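PDB 3V67: sensor protein CpxA from Vibrio parahaemolyticus, which probably acts as a membrane-bound two-component sensor kinase that uses ATP to phosphorylate a protein histidine, with its periplasmic PAS-fold sensor domain forming this chain. Local coordinates for residues E15-Q18 / R19-T23; K72-N75 / F76-R79; Q82-V85 / T86-D90. All coordinates share one frame; numbering follows the deposited sequence.

Interaction 1: residues E15-Q18 / R19-T23; sequences EHYQ and RIIET
Arg-19, Ile-20, Ile-21 and Glu-22 each give their backbone N-H to the carbonyl four residues earlier, those of Glu-15 to Gln-18, in regular alpha-helical spacing. The bond from Ile-20 N to His-16 O is 2.9 Å long and nearly straight, at 169°.

Tyr-17 and Ile-21 carry the main side-chain contact, one turn apart. Ile-21 CG1 lies over one face of the Tyr-17 ring as a CH-pi contact, 3.9 Å from the ring centroid and displaced toward the rim. Ile-21 CD1 continues outward and meets Tyr-17 OH at 3.6 Å. The phenol reaches this place because Tyr-17 CG stands opposite the backbone N (chi1 173°).

A polar strip follows on a neighbouring part of the helix. Gln-18 bends at chi2 and brings its amide to the Glu-22 carboxylate, with the two planes 37° apart. Gln-18 OE1 lies 3.1 Å from Glu-22 OE2, two acceptors facing each other, so the amide orientation may be uncertain. Glu-22 OE1 also forms a salt bridge with Arg-19 NH1, at 3.6 Å.

Ile-20 turns to the sheet and packs on Ala-105, Val-108 and Met-119. Arg-19 packs on Leu-133 of the second subunit. The pattern is that of an amphipathic helix laid on the antiparallel sheet of a PAS fold.

Interaction 2: residues K72-N75 / F76-R79; sequences KRSN and FQLR
Asn-75 and Arg-79 meet through the first turn of helix 75-87. Arg-79 N donates to Asn-75 O at 2.9 Å, with an angle of 161° at the hydrogen.

The tight part lies around this carbonyl and around Ser-74. Leu-78 CB lies 3.2 Å from Asn-75 O, as expected in a helical turn. Ser-74 points its hydroxyl at the aliphatic part of Gln-77, and OG reaches Gln-77 CG at 3.2 Å. With chi1 at -178°, Ser-74 OG swings away from its own nitrogen and toward the start of the helix. The Gln-77 chain runs out extended past the serine. Its amide oxygen OE1 is taken by a hydrogen bond from Arg-57 NH1, which fixes the end of the side chain.

The solvent side is made of Asn-75, Phe-76 and Arg-79, all exposed. Here the fold-back of Arg-79 is still close. Its chain bends at chi2 and chi3, so its guanidinium covers the peptide that joins Asn-75 to Phe-76. Asn-75 C and Phe-76 N both lie over the same face, 3.4 and 3.3 Å above the plane and toward its rim. Arg-79 NH1 also comes to 3.3 Å from Asn-75 CB. The asparagine amide is turned 45° from the guanidinium plane and does not stack on it. The loose part is Phe-76. Its ring leads away from the loop residues, and its CB comes no closer than 4.2 Å to Ser-74 OG.

The contact joins the loop after strand 67-68 to helix 75-87. Gln-77 packs on Phe-59 of strand 57-61, and Leu-78 on Thr-69 and Asp-71. On the loop side, Arg-73 NH2 bonds to Arg-48 O, and Lys-72 NZ makes a weak bond to Glu-45 O of helix 37-46.

Interaction 3: residues Q82-V85 / T86-D90; sequences QNFV and TSIED
Gln-82 and Thr-86 are joined by a backbone hydrogen bond near the end of helix 75-87, from Thr-86 N to Gln-82 O at 3.0 Å and 166°. The next bond is shorter in span. Ser-87 N donates to Phe-84 O, three residues back, with a bent angle of 138°. This donor lies well above the carbonyl plane.

Hydroxyl groups add a second set of contacts. Thr-86 OG1 sits between its own backbone N and carbonyl carbon (chi1 52°), which folds it back onto the helix. It lies 3.1 Å from both Gln-82 O and Asn-83 O, and its one proton can serve either carbonyl. Ser-87 OG is modelled 2.4 Å from Asn-83 O, a very short distance that leaves the details doubtful. Asn-83 OD1 is also near this hydroxyl, but it is hydrogen-bonded to Tyr-99 OH.

Ile-88 packs back on the last turn. Its CG1 lies against two carbonyl oxygens, Phe-84 O at 3.3 Å and Val-85 O at 3.4 Å. The apolar contact is loose: the same CG1 meets Phe-84 CE2 obliquely, at 4.4 Å.

Phe-84 packs on Arg-97 and Tyr-99 of strand 95-99 and on Ile-104 of strand 102-112. Val-85 touches Val-67 and Tyr-120. Ile-88 lies against Pro-107 and Tyr-120, so the end of the helix and the residue that follows it rest on several strands of the sheet.

In the fold
The three contacts follow one another along the chain, on or at the ends of two helices on opposite faces of the antiparallel sheet. Interaction 1 belongs to helix 14-30. Interactions 2 and 3 mark the start and the end region of helix 75-87, with centres 16 Å apart. The centre of interaction 1 is 23 Å from that of interaction 2 and 20 Å from that of interaction 3. Strands 102-112 and 115-124 link the two sides: residues of interactions 1 and 3 pack on both strands. Interaction 1 alone borders the second subunit; the other two touch no other chain of the assembly.

Interaction 1: residues E15-Q18 / R19-T23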
loop_
_atom_site.group_PDB
_atom_site.type_symbol
_atom_site.label_atom_id
_atom_site.label_comp_id
_atom_site.label_asym_id
_atom_site.label_seq_id
_atom_site.Cartn_x
_atom_site.Cartn_y
_atom_site.Cartn_z
ATOM N N GLU A 15 -4.679 -5.336 -6.906
ATOM C CA GLU A 15 -4.167 -6.666 -7.210
ATOM C C GLU A 15 -4.501 -7.643 -6.088
ATOM O O GLU A 15 -4.917 -8.778 -6.337
ATOM C CB GLU A 15 -2.654 -6.623 -7.449
ATOM C CG GLU A 15 -1.867 -5.827 -6.411
ATOM C CD GLU A 15 -1.740 -4.355 -6.766
ATOM O OE1 GLU A 15 -1.992 -4.000 -7.937
ATOM O OE2 GLU A 15 -1.388 -3.553 -5.874
ATOM N N HIS A 16 -4.323 -7.186 -4.853
ATOM C CA HIS A 16 -4.635 -7.993 -3.684
ATOM C C HIS A 16 -6.126 -8.293 -3.623
ATOM O O HIS A 16 -6.520 -9.439 -3.426
ATOM C CB HIS A 16 -4.167 -7.299 -2.401
ATOM C CG HIS A 16 -2.677 -7.221 -2.261
ATOM N ND1 HIS A 16 -2.052 -7.052 -1.044
ATOM C CD2 HIS A 16 -1.688 -7.286 -3.184
ATOM C CE1 HIS A 16 -0.745 -7.020 -1.222
ATOM N NE2 HIS A 16 -0.496 -7.160 -2.512
ATOM N N TYR A 17 -6.954 -7.266 -3.802
ATOM C CA TYR A 17 -8.401 -7.447 -3.753
ATOM C C TYR A 17 -8.899 -8.379 -4.857
ATOM O O TYR A 17 -9.725 -9.262 -4.612
ATOM C CB TYR A 17 -9.130 -6.103 -3.820
ATOM C CG TYR A 17 -10.630 -6.252 -3.954
ATOM C CD1 TYR A 17 -11.420 -6.564 -2.854
ATOM C CD2 TYR A 17 -11.256 -6.094 -5.183
ATOM C CE1 TYR A 17 -12.792 -6.708 -2.977
ATOM C CE2 TYR A 17 -12.624 -6.235 -5.315
ATOM C CZ TYR A 17 -13.386 -6.542 -4.211
ATOM O OH TYR A 17 -14.747 -6.682 -4.343
ATOM N N GLN A 18 -8.393 -8.172 -6.068
ATOM C CA GLN A 18 -8.711 -9.025 -7.211
ATOM C C GLN A 18 -8.345 -10.477 -6.914
ATOM O O GLN A 18 -9.135 -11.396 -7.170
ATOM C CB GLN A 18 -7.976 -8.527 -8.458
ATOM C CG GLN A 18 -7.596 -9.614 -9.455
ATOM C CD GLN A 18 -8.745 -10.018 -10.360
ATOM O OE1 GLN A 18 -9.696 -10.663 -9.919
ATOM N NE2 GLN A 18 -8.661 -9.642 -11.637
ATOM N N ARG A 19 -7.158 -10.670 -6.346
ATOM C CA ARG A 19 -6.718 -11.998 -5.939
ATOM C C ARG A 19 -7.691 -12.618 -4.942
ATOM O O ARG A 19 -8.142 -13.743 -5.135
ATOM C CB ARG A 19 -5.318 -11.944 -5.336
ATOM C CG ARG A 19 -4.856 -13.274 -4.770
ATOM C CD ARG A 19 -4.779 -14.341 -5.856
ATOM N NE ARG A 19 -3.416 -14.528 -6.344
ATOM C CZ ARG A 19 -2.891 -13.880 -7.379
ATOM N NH1 ARG A 19 -3.615 -12.995 -8.051
ATOM N NH2 ARG A 19 -1.640 -14.119 -7.744
ATOM N N ILE A 20 -8.009 -11.873 -3.887
ATOM C CA ILE A 20 -8.947 -12.316 -2.857
ATOM C C ILE A 20 -10.274 -12.766 -3.459
ATOM O O ILE A 20 -10.826 -13.800 -3.076
ATOM C CB ILE A 20 -9.211 -11.196 -1.831
ATOM C CG1 ILE A 20 -7.950 -10.918 -1.012
ATOM C CG2 ILE A 20 -10.365 -11.565 -0.911
ATOM C CD1 ILE A 20 -8.083 -9.743 -0.068
ATOM N N ILE A 21 -10.779 -11.980 -4.405
ATOM C CA ILE A 21 -12.003 -12.328 -5.119
ATOM C C ILE A 21 -11.836 -13.652 -5.859
ATOM O O ILE A 21 -12.720 -14.517 -5.829
ATOM C CB ILE A 21 -12.393 -11.220 -6.118
ATOM C CG1 ILE A 21 -12.817 -9.961 -5.362
ATOM C CG2 ILE A 21 -13.511 -11.686 -7.035
ATOM C CD1 ILE A 21 -13.934 -10.202 -4.362
ATOM N N GLU A 22 -10.687 -13.807 -6.510
ATOM C CA GLU A 22 -10.384 -15.024 -7.256
ATOM C C GLU A 22 -10.343 -16.279 -6.379
ATOM O O GLU A 22 -10.920 -17.307 -6.739
ATOM C CB GLU A 22 -9.079 -14.863 -8.039
ATOM C CG GLU A 22 -9.190 -13.903 -9.218
ATOM C CD GLU A 22 -7.848 -13.595 -9.853
ATOM O OE1 GLU A 22 -6.811 -14.031 -9.308
ATOM O OE2 GLU A 22 -7.831 -12.914 -10.900
ATOM N N THR A 23 -9.674 -16.202 -5.230
ATOM C CA THR A 23 -9.603 -17.362 -4.344
ATOM C C THR A 23 -10.934 -17.600 -3.638
ATOM O O THR A 23 -11.241 -18.722 -3.245
ATOM C CB THR A 23 -8.473 -17.264 -3.288
ATOM O OG1 THR A 23 -9.002 -16.781 -2.048
ATOM C CG2 THR A 23 -7.350 -16.360 -3.760
#

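Interaction 2: residues K72-N75 / F76-R79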
loop_
_atom_site.group_PDB
_atom_site.type_symbol
_atom_site.label_atom_id
_atom_site.label_comp_id
_atom_site.label_asym_id
_atom_site.label_seq_id
_atom_site.Cartn_x
_atom_site.Cartn_y
_atom_site.Cartn_z
ATOM N N LYS A 72 -6.864 -22.689 15.793
ATOM C CA LYS A 72 -5.566 -22.872 15.147
ATOM C C LYS A 72 -4.384 -22.461 16.036
ATOM O O LYS A 72 -4.489 -21.542 16.854
ATOM C CB LYS A 72 -5.519 -22.142 13.796
ATOM C CG LYS A 72 -4.756 -22.891 12.702
ATOM C CD LYS A 72 -4.887 -22.205 11.347
ATOM C CE LYS A 72 -5.678 -23.058 10.364
ATOM N NZ LYS A 72 -5.958 -22.332 9.090
ATOM N N ARG A 73 -3.268 -23.160 15.840
ATOM C CA ARG A 73 -2.010 -23.009 16.579
ATOM C C ARG A 73 -1.619 -21.581 16.986
ATOM O O ARG A 73 -0.910 -21.385 17.974
ATOM C CB ARG A 73 -0.869 -23.627 15.760
ATOM C CG ARG A 73 -1.238 -24.896 14.988
ATOM C CD ARG A 73 -1.653 -24.589 13.549
ATOM N NE ARG A 73 -1.546 -25.766 12.692
ATOM C CZ ARG A 73 -1.837 -25.779 11.394
ATOM N NH1 ARG A 73 -2.264 -24.675 10.791
ATOM N NH2 ARG A 73 -1.703 -26.899 10.695
ATOM N N SER A 74 -2.073 -20.590 16.223
ATOM C CA SER A 74 -1.713 -19.200 16.487
ATOM C C SER A 74 -2.853 -18.390 17.106
ATOM O O SER A 74 -3.827 -18.056 16.435
ATOM C CB SER A 74 -1.227 -18.522 15.203
ATOM O OG SER A 74 -0.823 -17.189 15.460
ATOM N N ASN A 75 -2.717 -18.069 18.389
ATOM C CA ASN A 75 -3.719 -17.285 19.100
ATOM C C ASN A 75 -3.740 -15.829 18.644
ATOM O O ASN A 75 -4.797 -15.197 18.591
ATOM C CB ASN A 75 -3.466 -17.350 20.606
ATOM C CG ASN A 75 -4.661 -17.875 21.376
ATOM O OD1 ASN A 75 -5.559 -17.116 21.741
ATOM N ND2 ASN A 75 -4.679 -19.180 21.627
ATOM N N PHE A 76 -2.561 -15.307 18.320
ATOM C CA PHE A 76 -2.410 -13.918 17.898
ATOM C C PHE A 76 -3.253 -13.584 16.668
ATOM O O PHE A 76 -4.000 -12.602 16.667
ATOM C CB PHE A 76 -0.934 -13.608 17.638
ATOM C CG PHE A 76 -0.711 -12.396 16.786
ATOM C CD1 PHE A 76 -0.926 -11.125 17.292
ATOM C CD2 PHE A 76 -0.280 -12.528 15.478
ATOM C CE1 PHE A 76 -0.721 -10.008 16.506
ATOM C CE2 PHE A 76 -0.072 -11.416 14.687
ATOM C CZ PHE A 76 -0.293 -10.154 15.201
ATOM N N GLN A 77 -3.133 -14.409 15.631
ATOM C CA GLN A 77 -3.911 -14.238 14.408
ATOM C C GLN A 77 -5.408 -14.240 14.710
ATOM O O GLN A 77 -6.187 -13.526 14.075
ATOM C CB GLN A 77 -3.574 -15.349 13.409
ATOM C CG GLN A 77 -2.097 -15.437 13.053
ATOM C CD GLN A 77 -1.766 -16.638 12.188
ATOM O OE1 GLN A 77 -2.557 -17.575 12.073
ATOM N NE2 GLN A 77 -0.591 -16.616 11.571
ATOM N N LEU A 78 -5.796 -15.039 15.698
ATOM C CA LEU A 78 -7.192 -15.166 16.092
ATOM C C LEU A 78 -7.695 -13.894 16.777
ATOM O O LEU A 78 -8.801 -13.415 16.492
ATOM C CB LEU A 78 -7.360 -16.380 17.008
ATOM C CG LEU A 78 -8.744 -17.017 17.103
ATOM C CD1 LEU A 78 -9.609 -16.619 15.918
ATOM C CD2 LEU A 78 -8.597 -18.529 17.171
ATOM N N ARG A 79 -6.877 -13.352 17.677
ATOM C CA ARG A 79 -7.185 -12.085 18.331
ATOM C C ARG A 79 -7.333 -10.967 17.303
ATOM O O ARG A 79 -8.310 -10.205 17.321
ATOM C CB ARG A 79 -6.086 -11.719 19.329
ATOM C CG ARG A 79 -6.347 -12.178 20.753
ATOM C CD ARG A 79 -5.521 -13.398 21.112
ATOM N NE ARG A 79 -4.098 -13.182 20.866
ATOM C CZ ARG A 79 -3.125 -13.806 21.522
ATOM N NH1 ARG A 79 -3.423 -14.679 22.475
ATOM N NH2 ARG A 79 -1.856 -13.552 21.233
#

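Interaction 3: residues Q82-V85 / T86-D90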
loop_
_atom_site.group_PDB
_atom_site.type_symbol
_atom_site.label_atom_id
_atom_site.label_comp_id
_atom_site.label_asym_id
_atom_site.label_seq_id
_atom_site.Cartn_x
_atom_site.Cartn_y
_atom_site.Cartn_z
ATOM N N GLN A 82 -10.585 -11.415 15.263
ATOM C CA GLN A 82 -11.762 -11.036 16.040
ATOM C C GLN A 82 -11.899 -9.521 16.121
ATOM O O GLN A 82 -12.974 -8.957 15.848
ATOM C CB GLN A 82 -11.699 -11.633 17.446
ATOM C CG GLN A 82 -12.738 -11.075 18.412
ATOM C CD GLN A 82 -14.149 -11.575 18.139
ATOM O OE1 GLN A 82 -14.412 -12.224 17.126
ATOM N NE2 GLN A 82 -15.064 -11.277 19.054
ATOM N N ASN A 83 -10.798 -8.868 16.486
ATOM C CA ASN A 83 -10.774 -7.415 16.538
ATOM C C ASN A 83 -11.196 -6.798 15.209
ATOM O O ASN A 83 -12.001 -5.868 15.183
ATOM C CB ASN A 83 -9.391 -6.906 16.938
ATOM C CG ASN A 83 -9.344 -5.396 17.064
ATOM O OD1 ASN A 83 -9.103 -4.688 16.088
ATOM N ND2 ASN A 83 -9.586 -4.895 18.271
ATOM N N PHE A 84 -10.661 -7.329 14.111
ATOM C CA PHE A 84 -10.995 -6.834 12.778
ATOM C C PHE A 84 -12.488 -6.935 12.507
ATOM O O PHE A 84 -13.111 -5.975 12.050
ATOM C CB PHE A 84 -10.219 -7.593 11.697
ATOM C CG PHE A 84 -10.416 -7.041 10.311
ATOM C CD1 PHE A 84 -9.604 -6.024 9.837
ATOM C CD2 PHE A 84 -11.412 -7.537 9.484
ATOM C CE1 PHE A 84 -9.782 -5.511 8.565
ATOM C CE2 PHE A 84 -11.594 -7.028 8.214
ATOM C CZ PHE A 84 -10.776 -6.013 7.753
ATOM N N VAL A 85 -13.053 -8.105 12.791
ATOM C CA VAL A 85 -14.470 -8.354 12.558
ATOM C C VAL A 85 -15.341 -7.377 13.341
ATOM O O VAL A 85 -16.294 -6.813 12.797
ATOM C CB VAL A 85 -14.859 -9.801 12.917
ATOM C CG1 VAL A 85 -16.371 -9.973 12.899
ATOM C CG2 VAL A 85 -14.191 -10.781 11.965
ATOM N N THR A 86 -15.011 -7.164 14.611
ATOM C CA THR A 86 -15.796 -6.227 15.414
ATOM C C THR A 86 -15.474 -4.761 15.105
ATOM O O THR A 86 -16.169 -3.858 15.570
ATOM C CB THR A 86 -15.644 -6.492 16.928
ATOM O OG1 THR A 86 -14.253 -6.543 17.273
ATOM C CG2 THR A 86 -16.305 -7.810 17.306
ATOM N N SER A 87 -14.428 -4.529 14.313
ATOM C CA SER A 87 -14.017 -3.170 13.959
ATOM C C SER A 87 -14.596 -2.688 12.629
ATOM O O SER A 87 -14.434 -1.522 12.269
ATOM C CB SER A 87 -12.490 -3.065 13.901
ATOM O OG SER A 87 -11.895 -3.485 15.115
ATOM N N ILE A 88 -15.254 -3.583 11.897
ATOM C CA ILE A 88 -15.784 -3.244 10.578
ATOM C C ILE A 88 -16.827 -2.139 10.666
ATOM O O ILE A 88 -17.745 -2.205 11.480
ATOM C CB ILE A 88 -16.426 -4.458 9.884
ATOM C CG1 ILE A 88 -15.425 -5.604 9.752
ATOM C CG2 ILE A 88 -16.958 -4.066 8.511
ATOM C CD1 ILE A 88 -16.052 -6.890 9.253
ATOM N N GLU A 89 -16.677 -1.120 9.828
ATOM C CA GLU A 89 -17.626 -0.018 9.800
ATOM C C GLU A 89 -18.698 -0.243 8.743
ATOM O O GLU A 89 -19.857 0.121 8.936
ATOM C CB GLU A 89 -16.898 1.300 9.545
ATOM C CG GLU A 89 -15.914 1.670 10.638
ATOM C CD GLU A 89 -14.876 2.661 10.165
ATOM O OE1 GLU A 89 -14.886 3.003 8.964
ATOM O OE2 GLU A 89 -14.047 3.095 10.991
ATOM N N ASP A 90 -18.309 -0.847 7.627
ATOM C CA ASP A 90 -19.246 -1.112 6.541
ATOM C C ASP A 90 -18.959 -2.466 5.898
ATOM O O ASP A 90 -17.888 -2.680 5.326
ATOM C CB ASP A 90 -19.174 0.006 5.500
ATOM C CG ASP A 90 -20.317 -0.046 4.494
ATOM O OD1 ASP A 90 -20.787 -1.150 4.150
ATOM O OD2 ASP A 90 -20.741 1.032 4.035
#